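Local coordinates for protein tRNA (cytosine(72)-C(5))-methyltransferase (PDB 5ZVG) that transfers a methyl group from S-adenosylmethionine to the C5 position of cytosine 72 in several tRNAs, at residues A205-G210 with A227-K232; N233-M238 with L252-A257; G264-K269 with S311-G316; V200-A205 with D268-D273. All coordinates share one frame; numbering follows the deposited sequence.

Contact 1: residues A205-G210 with A227-K232; sequences AAAPGG and AIDKSK. With SAM (S-adenosylmethionine), chain C.
Oxygen OD2 of Asp-229 accepts the backbone N-H of Ala-207 at 3.2 Å from N, and both this OD2 and Ala-207 O lie 3.1 Å from the ribose O3' of S-adenosylmethionine. This is the cofactor site of a class I, Rossmann-like methyltransferase: the glycine-containing loop 205-210 leaves one parallel strand, and Asp-229 ends the next. The N-H of Ala-207 meets OD2 from above the carboxylate plane, 41° out of it. The other oxygen, OD1, faces the ribose O2', at a modelled 2.5 Å that is doubtfully short, and, through its anti lone pair, takes the N-H of Ser-231 in an Asx turn with an OD1 to N distance of 3.0 Å. Both carboxylate oxygens are thus held by backbone, which fixes the rotation of the group presented to the ribose diol. Beside it, Ala-206 N bonds to Ile-228 O at 2.9 Å, keeping loop and strand together. Alanines suit this tight seam, for Ala-206 CB rests 3.6 Å from Ala-227 CB. Further along, a cis peptide precedes Pro-208, and Gly-209, at phi 102°, sits at the N-cap of helix 210-218. Gly-210 N bonds to carboxylate O of S-adenosylmethionine at 3.1 Å, a close approach that suits a residue with no side chain to crowd OXT.

Contact 2: residues N233-M238 with L252-A257; sequences NRLRKM and LVQMDA. With SAM (S-adenosylmethionine), chain C.
Leu-235 drives its CD1 methyl against the aliphatic root of Gln-254, 3.6 Å from CB, while its CD2 branch lies 4.1 Å from CG of Leu-252. The two leucine side chains run antiparallel, meeting along their flanks. Met-238 completes the apolar patch: CG is anti to the backbone N (chi1 -179°) and the extended chain carries CE to 4.1 Å from Leu-252 CD1. Branched and flexible apolar chains suit a seam with no hydrogen bond between the segments. Helix 232-245 here covers strand 250-254 within a beta-alpha-beta unit of the Rossmann-like fold, the short segments running nearly antiparallel at 173° with axes 9.9 Å apart. One turn of the helix also bears Arg-234, whose guanidinium edge faces the ribose O3' of S-adenosylmethionine; the NE to O3' separation is doubtfully short. NH2 hydrogen-bonds to Ala-207 O, which would orient the guanidinium. Beyond the strand's end the chain meets the adenine edge through N6 and N1: Asp-256 OD1 accepts from N6 at 2.9 Å, and Ala-257 N donates a hydrogen bond to N1 at 2.9 Å, 163° at the hydrogen. Asp-256 is itself steadied by a salt bridge from OD2 to Arg-258 NH1.

Contact 3: residues G264-K269 with S311-G316; sequences GIKADK and SLRRGG
Ala-267 is gripped on both its polar backbone atoms by the residues flanking Leu-312. Its N donates to Ser-311 O at 2.9 Å, and its O receives the N-H of Arg-313 at 3.0 Å in an almost straight bond, 175° at the hydrogen. Ser-311 O also takes a CA-H contact from Lys-266, with CA 3.2 Å away, while Ser-311 OG turns back to Ala-307 O in the preceding helix. Arg-313 lays its CG against Lys-266 CB at 3.4 Å, a use of the long aliphatic stem at an exposed edge. A bend at chi3 (58°) swings the rest of the chain alongside the Asp-268 side chain. The resulting salt bridge from NH1 to Asp-268 OD1 is long at 3.3 Å, its carboxylate and guanidinium planes 57° apart; OD2 is satisfied instead by Val-200 N. Arg-313 O is taken up by Gly-316 N at 2.8 Å, closing a type II beta turn in which Gly-315 adopts the positive phi that glycine tolerates easily. Leu-312 CD2 packs against Ala-267 O, 3.2 Å away. The bridge pairs the start of strand 267-273 with the chain leaving helix 291-311, closing the base of a beta-alpha-beta crossover in the Rossmann-like methyltransferase sheet.

Contact 4: residues V200-A205 with D268-D273; sequences VIIDMA and DKILLD. With SAM (S-adenosylmethionine), chain C.
Strands 201-203 and 269-273 are parallel neighbours in the Rossmann-like central sheet; Asp-273, at the end of its strand, and Ala-205, in the loop just past the other, face S-adenosylmethionine. The strand axes lie 4.8 Å apart at 8°, and the bonds zigzag between them: Ile-202 N to Lys-269 O at 3.0 Å, Leu-271 N to Ile-202 O, Met-204 N to Leu-271 O. At the far end, Val-200 O accepts from N of both Asp-268 and Lys-269. On the face of Ile-202 and Ile-270, beta-branched chains suit the strand, and Met-204 reaches across to Ile-270 and Leu-272: its CG stands between the backbone N and the carbonyl carbon (chi1 57°), sending CE to 3.4 Å from Ile-270 CG2, with CG 3.6 Å from Leu-272 CD1. On the other face Asp-203 lies beside Leu-271, its buried OD2 satisfied by Thr-212 OG1. The cofactor's amino N donates to Asp-273 OD2, at a doubtfully short modelled 2.5 Å, and to Ala-205 O at 3.2 Å. Ser-321 OG bonds to Asp-273 OD1 and Lys-211 NZ pairs with OD2, which would fix the carboxylate's orientation. Carboxylate and carbonyl together suit an amino group probably carried as ammonium.

Overall arrangement
Contacts 1, 2 and 4 surround S-adenosylmethionine from strand ends of one sheet: contact 1 holds ribose and carboxylate, contact 2 the adenine and, through Arg-234, the ribose, contact 4, through Asp-273 and the shared Ala-205, the amino group. Contacts 1 and 2 adjoin, their centres about 4 Å apart, through the Ala-227 O to Val-253 N bond, 3.0 Å. Both are nested in the loop closed by contact 4, whose centre is about 11 Å from that of contact 1. Contact 3 shares Asp-268 and Lys-269 with contact 4 at the opposite end of strand 267-273, its Ser-311 side chain about 12 Å from the cofactor. The side chains of Asp-273 and Cys-323, the predicted nucleophile, are about 6 Å apart.

Contact 1: residues A205-G210 with A227-K232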
# COMPACT_ATOMS: atom_id res chain seq x y z
N ALA A 205 14.39 2.01 -2.59
CA ALA A 205 13.31 1.43 -3.38
C ALA A 205 12.14 2.38 -3.30
O ALA A 205 11.15 2.11 -2.62
CB ALA A 205 12.94 0.05 -2.86
N ALA A 206 12.26 3.50 -4.00
CA ALA A 206 11.49 4.68 -3.65
C ALA A 206 10.20 4.89 -4.45
O ALA A 206 9.27 5.50 -3.94
CB ALA A 206 12.36 5.90 -3.79
N ALA A 207 10.13 4.36 -5.67
CA ALA A 207 9.01 4.69 -6.55
C ALA A 207 7.76 3.90 -6.15
O ALA A 207 7.87 2.75 -5.73
CB ALA A 207 9.37 4.41 -8.00
N PRO A 208 6.56 4.51 -6.31
CA PRO A 208 6.26 5.81 -6.91
C PRO A 208 6.53 7.04 -6.04
O PRO A 208 6.15 8.15 -6.44
CB PRO A 208 4.76 5.70 -7.21
CG PRO A 208 4.25 4.81 -6.15
CD PRO A 208 5.34 3.79 -5.91
N GLY A 209 7.14 6.88 -4.88
CA GLY A 209 7.59 8.03 -4.12
C GLY A 209 6.71 8.42 -2.95
O GLY A 209 6.77 9.56 -2.48
N GLY A 210 5.89 7.49 -2.48
CA GLY A 210 5.06 7.71 -1.31
C GLY A 210 5.83 8.13 -0.06
O GLY A 210 5.58 9.20 0.50
N ALA A 227 16.75 9.18 -4.16
CA ALA A 227 15.72 8.16 -4.31
C ALA A 227 16.03 7.22 -5.47
O ALA A 227 16.16 7.65 -6.62
CB ALA A 227 14.36 8.80 -4.50
N ILE A 228 16.14 5.94 -5.15
CA ILE A 228 16.58 4.92 -6.10
C ILE A 228 15.45 3.99 -6.50
O ILE A 228 14.67 3.56 -5.66
CB ILE A 228 17.71 4.08 -5.50
CG1 ILE A 228 18.88 4.99 -5.10
CG2 ILE A 228 18.14 2.99 -6.45
CD1 ILE A 228 19.99 4.27 -4.42
N ASP A 229 15.34 3.70 -7.79
CA ASP A 229 14.48 2.61 -8.25
C ASP A 229 14.98 2.03 -9.56
O ASP A 229 15.59 2.73 -10.36
CB ASP A 229 13.02 3.06 -8.39
CG ASP A 229 12.04 1.94 -8.14
OD1 ASP A 229 11.80 1.13 -9.06
OD2 ASP A 229 11.51 1.84 -7.01
N LYS A 230 14.70 0.75 -9.79
CA LYS A 230 15.13 0.08 -11.00
C LYS A 230 14.18 0.37 -12.16
O LYS A 230 14.60 0.44 -13.32
CB LYS A 230 15.23 -1.43 -10.77
CG LYS A 230 15.82 -2.21 -11.94
CD LYS A 230 15.84 -3.70 -11.66
CE LYS A 230 14.42 -4.26 -11.62
NZ LYS A 230 14.40 -5.74 -11.76
N SER A 231 12.90 0.55 -11.84
CA SER A 231 11.86 0.73 -12.86
C SER A 231 11.78 2.16 -13.37
O SER A 231 11.59 3.10 -12.60
CB SER A 231 10.50 0.30 -12.31
OG SER A 231 9.50 0.37 -13.31
N LYS A 232 11.92 2.33 -14.68
CA LYS A 232 11.87 3.65 -15.30
C LYS A 232 10.43 4.17 -15.33
O LYS A 232 10.20 5.37 -15.19
CB LYS A 232 12.45 3.62 -16.71
CG LYS A 232 12.60 4.99 -17.36
CD LYS A 232 13.29 4.88 -18.71
CE LYS A 232 14.65 4.23 -18.57
NZ LYS A 232 15.23 3.82 -19.88
N SAM C . 8.58 2.73 -0.82
CA SAM C . 7.83 3.03 -2.04
C SAM C . 6.71 4.04 -1.79
O SAM C . 6.01 4.45 -2.72
OXT SAM C . 6.47 4.47 -0.66
CB SAM C . 7.30 1.76 -2.69
CG SAM C . 8.37 0.70 -2.96
SD SAM C . 7.70 -0.83 -3.67
CE SAM C . 7.34 -1.73 -2.15
C5' SAM C . 9.20 -1.67 -4.23
C4' SAM C . 9.95 -0.92 -5.33
O4' SAM C . 11.27 -1.42 -5.43
C3' SAM C . 9.32 -1.09 -6.70
O3' SAM C . 8.95 0.18 -7.19
C2' SAM C . 10.41 -1.66 -7.59
O2' SAM C . 10.48 -0.93 -8.79
C1' SAM C . 11.67 -1.45 -6.78
N9 SAM C . 12.69 -2.49 -7.00
C8 SAM C . 12.52 -3.85 -7.11
N7 SAM C . 13.73 -4.42 -7.29
C5 SAM C . 14.68 -3.45 -7.31
C6 SAM C . 16.06 -3.47 -7.46
N6 SAM C . 16.70 -4.62 -7.64
N1 SAM C . 16.76 -2.29 -7.43
C2 SAM C . 16.10 -1.09 -7.24
N3 SAM C . 14.73 -1.07 -7.09
C4 SAM C . 14.03 -2.24 -7.12

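Contact 2: residues N233-M238 with L252-A257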
# COMPACT_ATOMS: atom_id res chain seq x y z
N ASN A 233 9.49 3.25 -15.53
CA ASN A 233 8.08 3.60 -15.60
C ASN A 233 7.59 4.11 -14.25
O ASN A 233 6.90 5.13 -14.17
CB ASN A 233 7.25 2.38 -16.06
CG ASN A 233 5.76 2.68 -16.20
OD1 ASN A 233 5.15 3.34 -15.36
ND2 ASN A 233 5.16 2.18 -17.28
N ARG A 234 7.97 3.40 -13.19
CA ARG A 234 7.61 3.81 -11.84
C ARG A 234 8.34 5.10 -11.43
O ARG A 234 7.76 5.94 -10.73
CB ARG A 234 7.91 2.68 -10.86
CG ARG A 234 7.05 1.43 -11.09
CD ARG A 234 7.48 0.26 -10.22
NE ARG A 234 7.27 0.49 -8.79
CZ ARG A 234 6.11 0.37 -8.16
NH1 ARG A 234 5.02 0.01 -8.84
NH2 ARG A 234 6.02 0.60 -6.86
N LEU A 235 9.57 5.28 -11.89
CA LEU A 235 10.28 6.54 -11.69
C LEU A 235 9.61 7.68 -12.45
O LEU A 235 9.60 8.82 -12.00
CB LEU A 235 11.74 6.42 -12.12
CG LEU A 235 12.70 5.74 -11.15
CD1 LEU A 235 14.10 5.74 -11.72
CD2 LEU A 235 12.66 6.46 -9.83
N ARG A 236 9.05 7.36 -13.61
CA ARG A 236 8.34 8.36 -14.40
C ARG A 236 7.11 8.83 -13.63
O ARG A 236 6.81 10.02 -13.58
CB ARG A 236 7.95 7.78 -15.76
CG ARG A 236 7.08 8.67 -16.61
CD ARG A 236 6.88 8.06 -17.99
NE ARG A 236 8.14 7.55 -18.53
CZ ARG A 236 8.31 7.11 -19.77
NH1 ARG A 236 7.30 7.11 -20.63
NH2 ARG A 236 9.50 6.67 -20.16
N LYS A 237 6.41 7.88 -12.99
CA LYS A 237 5.26 8.20 -12.16
C LYS A 237 5.69 8.99 -10.93
O LYS A 237 4.96 9.85 -10.43
CB LYS A 237 4.51 6.93 -11.76
CG LYS A 237 3.24 7.18 -10.96
CD LYS A 237 2.28 8.06 -11.74
CE LYS A 237 0.97 8.26 -11.00
NZ LYS A 237 0.05 9.15 -11.77
N MET A 238 6.89 8.69 -10.43
CA MET A 238 7.44 9.40 -9.29
C MET A 238 7.76 10.86 -9.62
O MET A 238 7.60 11.75 -8.78
CB MET A 238 8.69 8.70 -8.77
CG MET A 238 9.31 9.36 -7.56
SD MET A 238 10.36 8.23 -6.62
CE MET A 238 10.88 9.30 -5.30
N LEU A 252 16.45 11.90 -8.14
CA LEU A 252 16.17 10.57 -8.68
C LEU A 252 17.40 9.95 -9.33
O LEU A 252 18.10 10.59 -10.10
CB LEU A 252 15.03 10.65 -9.71
CG LEU A 252 13.61 10.41 -9.22
CD1 LEU A 252 13.35 11.13 -7.94
CD2 LEU A 252 12.61 10.86 -10.25
N VAL A 253 17.65 8.69 -8.99
CA VAL A 253 18.68 7.91 -9.66
C VAL A 253 18.12 6.52 -10.00
O VAL A 253 17.59 5.82 -9.13
CB VAL A 253 19.97 7.79 -8.81
CG1 VAL A 253 20.71 9.11 -8.79
CG2 VAL A 253 19.65 7.35 -7.41
N GLN A 254 18.20 6.16 -11.27
CA GLN A 254 17.81 4.83 -11.72
C GLN A 254 18.98 3.86 -11.65
O GLN A 254 20.05 4.15 -12.18
CB GLN A 254 17.26 4.90 -13.14
CG GLN A 254 16.67 3.60 -13.63
CD GLN A 254 16.18 3.70 -15.05
OE1 GLN A 254 16.23 4.78 -15.65
NE2 GLN A 254 15.72 2.59 -15.60
N MET A 255 18.74 2.69 -11.04
CA MET A 255 19.78 1.68 -10.84
C MET A 255 19.27 0.51 -10.01
O MET A 255 18.28 0.63 -9.30
CB MET A 255 21.01 2.28 -10.12
CG MET A 255 20.79 2.53 -8.64
SD MET A 255 22.23 3.14 -7.73
CE MET A 255 23.32 1.71 -7.85
N ASP A 256 19.96 -0.62 -10.12
CA ASP A 256 19.73 -1.76 -9.24
C ASP A 256 20.32 -1.42 -7.87
O ASP A 256 21.54 -1.34 -7.71
CB ASP A 256 20.37 -3.03 -9.82
CG ASP A 256 20.26 -4.23 -8.90
OD1 ASP A 256 19.55 -4.16 -7.87
OD2 ASP A 256 20.89 -5.26 -9.21
N ALA A 257 19.45 -1.22 -6.88
CA ALA A 257 19.86 -0.76 -5.55
C ALA A 257 20.74 -1.76 -4.81
O ALA A 257 21.35 -1.43 -3.79
CB ALA A 257 18.64 -0.42 -4.73
N SAM C . 8.58 2.73 -0.82
CA SAM C . 7.83 3.03 -2.04
C SAM C . 6.71 4.04 -1.79
O SAM C . 6.01 4.45 -2.72
OXT SAM C . 6.47 4.47 -0.66
CB SAM C . 7.30 1.76 -2.69
CG SAM C . 8.37 0.70 -2.96
SD SAM C . 7.70 -0.83 -3.67
CE SAM C . 7.34 -1.73 -2.15
C5' SAM C . 9.20 -1.67 -4.23
C4' SAM C . 9.95 -0.92 -5.33
O4' SAM C . 11.27 -1.42 -5.43
C3' SAM C . 9.32 -1.09 -6.70
O3' SAM C . 8.95 0.18 -7.19
C2' SAM C . 10.41 -1.66 -7.59
O2' SAM C . 10.48 -0.93 -8.79
C1' SAM C . 11.67 -1.45 -6.78
N9 SAM C . 12.69 -2.49 -7.00
C8 SAM C . 12.52 -3.85 -7.11
N7 SAM C . 13.73 -4.42 -7.29
C5 SAM C . 14.68 -3.45 -7.31
C6 SAM C . 16.06 -3.47 -7.46
N6 SAM C . 16.70 -4.62 -7.64
N1 SAM C . 16.76 -2.29 -7.43
C2 SAM C . 16.10 -1.09 -7.24
N3 SAM C . 14.73 -1.07 -7.09
C4 SAM C . 14.03 -2.24 -7.12

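Contact 3: residues G264-K269 with S311-G316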
# COMPACT_ATOMS: atom_id res chain seq x y z
N GLY A 264 29.66 6.52 -3.84
CA GLY A 264 30.68 6.71 -2.83
C GLY A 264 30.10 7.24 -1.54
O GLY A 264 30.81 7.76 -0.67
N ILE A 265 28.79 7.08 -1.41
CA ILE A 265 28.03 7.69 -0.34
C ILE A 265 27.93 6.80 0.88
O ILE A 265 27.63 5.61 0.77
CB ILE A 265 26.62 8.06 -0.81
CG1 ILE A 265 26.69 8.72 -2.18
CG2 ILE A 265 25.94 8.96 0.20
CD1 ILE A 265 25.34 8.91 -2.83
N LYS A 266 28.18 7.37 2.05
CA LYS A 266 27.80 6.72 3.29
C LYS A 266 26.72 7.55 3.96
O LYS A 266 26.99 8.63 4.48
CB LYS A 266 28.98 6.51 4.25
CG LYS A 266 29.89 5.34 3.93
CD LYS A 266 30.95 5.18 5.02
CE LYS A 266 32.15 6.10 4.83
NZ LYS A 266 33.13 5.91 5.94
N ALA A 267 25.49 7.05 3.93
CA ALA A 267 24.35 7.81 4.41
C ALA A 267 24.18 7.71 5.92
O ALA A 267 24.63 6.75 6.54
CB ALA A 267 23.08 7.34 3.73
N ASP A 268 23.55 8.73 6.49
CA ASP A 268 23.18 8.72 7.90
C ASP A 268 21.84 8.02 8.10
O ASP A 268 21.58 7.43 9.15
CB ASP A 268 23.12 10.15 8.43
CG ASP A 268 24.42 10.90 8.23
OD1 ASP A 268 25.36 10.66 9.02
OD2 ASP A 268 24.50 11.70 7.28
N LYS A 269 20.98 8.09 7.09
CA LYS A 269 19.65 7.53 7.17
C LYS A 269 19.34 6.81 5.88
O LYS A 269 19.47 7.37 4.80
CB LYS A 269 18.58 8.61 7.44
CG LYS A 269 18.79 9.42 8.70
CD LYS A 269 18.54 8.58 9.93
CE LYS A 269 18.81 9.34 11.23
NZ LYS A 269 17.98 10.56 11.36
N SER A 311 26.48 0.68 3.05
CA SER A 311 26.39 2.09 2.66
C SER A 311 26.05 3.02 3.82
O SER A 311 25.91 4.22 3.63
CB SER A 311 25.35 2.26 1.55
OG SER A 311 25.64 1.44 0.44
N LEU A 312 25.88 2.45 5.01
CA LEU A 312 25.57 3.25 6.19
C LEU A 312 26.84 3.67 6.93
O LEU A 312 27.77 2.88 7.06
CB LEU A 312 24.66 2.47 7.15
CG LEU A 312 23.15 2.70 7.08
CD1 LEU A 312 22.47 1.94 8.22
CD2 LEU A 312 22.78 4.18 7.12
N ARG A 313 26.87 4.91 7.40
CA ARG A 313 27.90 5.33 8.33
C ARG A 313 27.69 4.59 9.64
O ARG A 313 26.55 4.22 9.96
CB ARG A 313 27.88 6.84 8.56
CG ARG A 313 28.05 7.67 7.31
CD ARG A 313 28.02 9.17 7.59
NE ARG A 313 29.05 9.58 8.54
CZ ARG A 313 29.23 10.83 8.95
NH1 ARG A 313 28.44 11.80 8.50
NH2 ARG A 313 30.20 11.11 9.81
N ARG A 314 28.76 4.35 10.38
CA ARG A 314 28.63 3.86 11.74
C ARG A 314 27.80 4.88 12.52
O ARG A 314 27.96 6.08 12.32
CB ARG A 314 30.00 3.64 12.39
CG ARG A 314 30.74 2.43 11.86
CD ARG A 314 32.15 2.35 12.40
NE ARG A 314 32.94 3.52 12.03
CZ ARG A 314 33.67 3.60 10.92
NH1 ARG A 314 33.69 2.59 10.06
NH2 ARG A 314 34.36 4.70 10.65
N GLY A 315 26.92 4.40 13.39
CA GLY A 315 25.96 5.27 14.04
C GLY A 315 24.78 5.66 13.16
O GLY A 315 23.89 6.39 13.58
N GLY A 316 24.77 5.16 11.92
CA GLY A 316 23.70 5.45 10.99
C GLY A 316 22.45 4.63 11.25
O GLY A 316 22.48 3.65 11.99

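Contact 4: residues V200-A205 with D268-D273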
# COMPACT_ATOMS: atom_id res chain seq x y z
N VAL A 200 22.42 12.75 5.33
CA VAL A 200 22.50 12.13 4.03
C VAL A 200 21.49 10.99 4.02
O VAL A 200 21.57 10.07 4.84
CB VAL A 200 23.90 11.61 3.73
CG1 VAL A 200 24.01 11.22 2.27
CG2 VAL A 200 24.92 12.67 4.08
N ILE A 201 20.54 11.04 3.08
CA ILE A 201 19.36 10.19 3.13
C ILE A 201 19.16 9.43 1.84
O ILE A 201 19.20 10.01 0.75
CB ILE A 201 18.09 11.01 3.41
CG1 ILE A 201 18.20 11.74 4.76
CG2 ILE A 201 16.84 10.14 3.36
CD1 ILE A 201 17.12 12.77 4.97
N ILE A 202 18.92 8.13 1.95
CA ILE A 202 18.71 7.31 0.77
C ILE A 202 17.46 6.45 0.89
O ILE A 202 17.32 5.66 1.82
CB ILE A 202 19.91 6.38 0.50
CG1 ILE A 202 21.22 7.17 0.43
CG2 ILE A 202 19.68 5.58 -0.78
CD1 ILE A 202 22.44 6.29 0.29
N ASP A 203 16.57 6.62 -0.08
CA ASP A 203 15.43 5.73 -0.26
C ASP A 203 15.75 4.81 -1.43
O ASP A 203 15.67 5.23 -2.59
CB ASP A 203 14.16 6.54 -0.53
CG ASP A 203 12.90 5.72 -0.36
OD1 ASP A 203 12.98 4.47 -0.36
OD2 ASP A 203 11.81 6.33 -0.23
N MET A 204 16.09 3.56 -1.14
CA MET A 204 16.68 2.71 -2.18
C MET A 204 15.66 1.88 -2.95
O MET A 204 16.03 1.15 -3.86
CB MET A 204 17.73 1.78 -1.57
CG MET A 204 17.24 0.89 -0.46
SD MET A 204 18.58 -0.18 0.08
CE MET A 204 19.73 1.05 0.64
N ALA A 205 14.39 2.01 -2.59
CA ALA A 205 13.31 1.43 -3.38
C ALA A 205 12.14 2.38 -3.30
O ALA A 205 11.15 2.11 -2.62
CB ALA A 205 12.94 0.05 -2.86
N ASP A 268 23.55 8.73 6.49
CA ASP A 268 23.18 8.72 7.90
C ASP A 268 21.84 8.02 8.10
O ASP A 268 21.58 7.43 9.15
CB ASP A 268 23.12 10.15 8.43
CG ASP A 268 24.42 10.90 8.23
OD1 ASP A 268 25.36 10.66 9.02
OD2 ASP A 268 24.50 11.70 7.28
N LYS A 269 20.98 8.09 7.09
CA LYS A 269 19.65 7.53 7.17
C LYS A 269 19.34 6.81 5.88
O LYS A 269 19.47 7.37 4.80
CB LYS A 269 18.58 8.61 7.44
CG LYS A 269 18.79 9.42 8.70
CD LYS A 269 18.54 8.58 9.93
CE LYS A 269 18.81 9.34 11.23
NZ LYS A 269 17.98 10.56 11.36
N ILE A 270 18.93 5.55 6.00
CA ILE A 270 18.50 4.79 4.84
C ILE A 270 17.13 4.18 5.08
O ILE A 270 16.90 3.49 6.07
CB ILE A 270 19.48 3.66 4.50
CG1 ILE A 270 20.78 4.23 3.92
CG2 ILE A 270 18.85 2.71 3.51
CD1 ILE A 270 21.74 3.17 3.45
N LEU A 271 16.20 4.47 4.17
CA LEU A 271 14.92 3.77 4.15
C LEU A 271 14.92 2.65 3.12
O LEU A 271 15.20 2.88 1.94
CB LEU A 271 13.77 4.74 3.87
CG LEU A 271 12.42 4.06 3.63
CD1 LEU A 271 12.01 3.20 4.81
CD2 LEU A 271 11.35 5.09 3.34
N LEU A 272 14.62 1.45 3.58
CA LEU A 272 14.47 0.30 2.71
C LEU A 272 13.04 -0.22 2.82
O LEU A 272 12.72 -1.05 3.68
CB LEU A 272 15.48 -0.79 3.05
CG LEU A 272 15.35 -2.10 2.26
CD1 LEU A 272 15.29 -1.86 0.75
CD2 LEU A 272 16.49 -3.05 2.60
N ASP A 273 12.17 0.29 1.96
CA ASP A 273 10.80 -0.20 1.88
C ASP A 273 10.78 -1.26 0.78
O ASP A 273 10.45 -0.99 -0.37
CB ASP A 273 9.83 0.95 1.60
CG ASP A 273 8.39 0.51 1.56
OD1 ASP A 273 7.90 -0.02 2.58
OD2 ASP A 273 7.74 0.74 0.52
N SAM C . 8.58 2.73 -0.82
CA SAM C . 7.83 3.03 -2.04
C SAM C . 6.71 4.04 -1.79
O SAM C . 6.01 4.45 -2.72
OXT SAM C . 6.47 4.47 -0.66
CB SAM C . 7.30 1.76 -2.69
CG SAM C . 8.37 0.70 -2.96
SD SAM C . 7.70 -0.83 -3.67
CE SAM C . 7.34 -1.73 -2.15
C5' SAM C . 9.20 -1.67 -4.23
C4' SAM C . 9.95 -0.92 -5.33
O4' SAM C . 11.27 -1.42 -5.43
C3' SAM C . 9.32 -1.09 -6.70
O3' SAM C . 8.95 0.18 -7.19
C2' SAM C . 10.41 -1.66 -7.59
O2' SAM C . 10.48 -0.93 -8.79
C1' SAM C . 11.67 -1.45 -6.78
N9 SAM C . 12.69 -2.49 -7.00
C8 SAM C . 12.52 -3.85 -7.11
N7 SAM C . 13.73 -4.42 -7.29
C5 SAM C . 14.68 -3.45 -7.31
C6 SAM C . 16.06 -3.47 -7.46
N6 SAM C . 16.70 -4.62 -7.64
N1 SAM C . 16.76 -2.29 -7.43
C2 SAM C . 16.10 -1.09 -7.24
N3 SAM C . 14.73 -1.07 -7.09
C4 SAM C . 14.03 -2.24 -7.12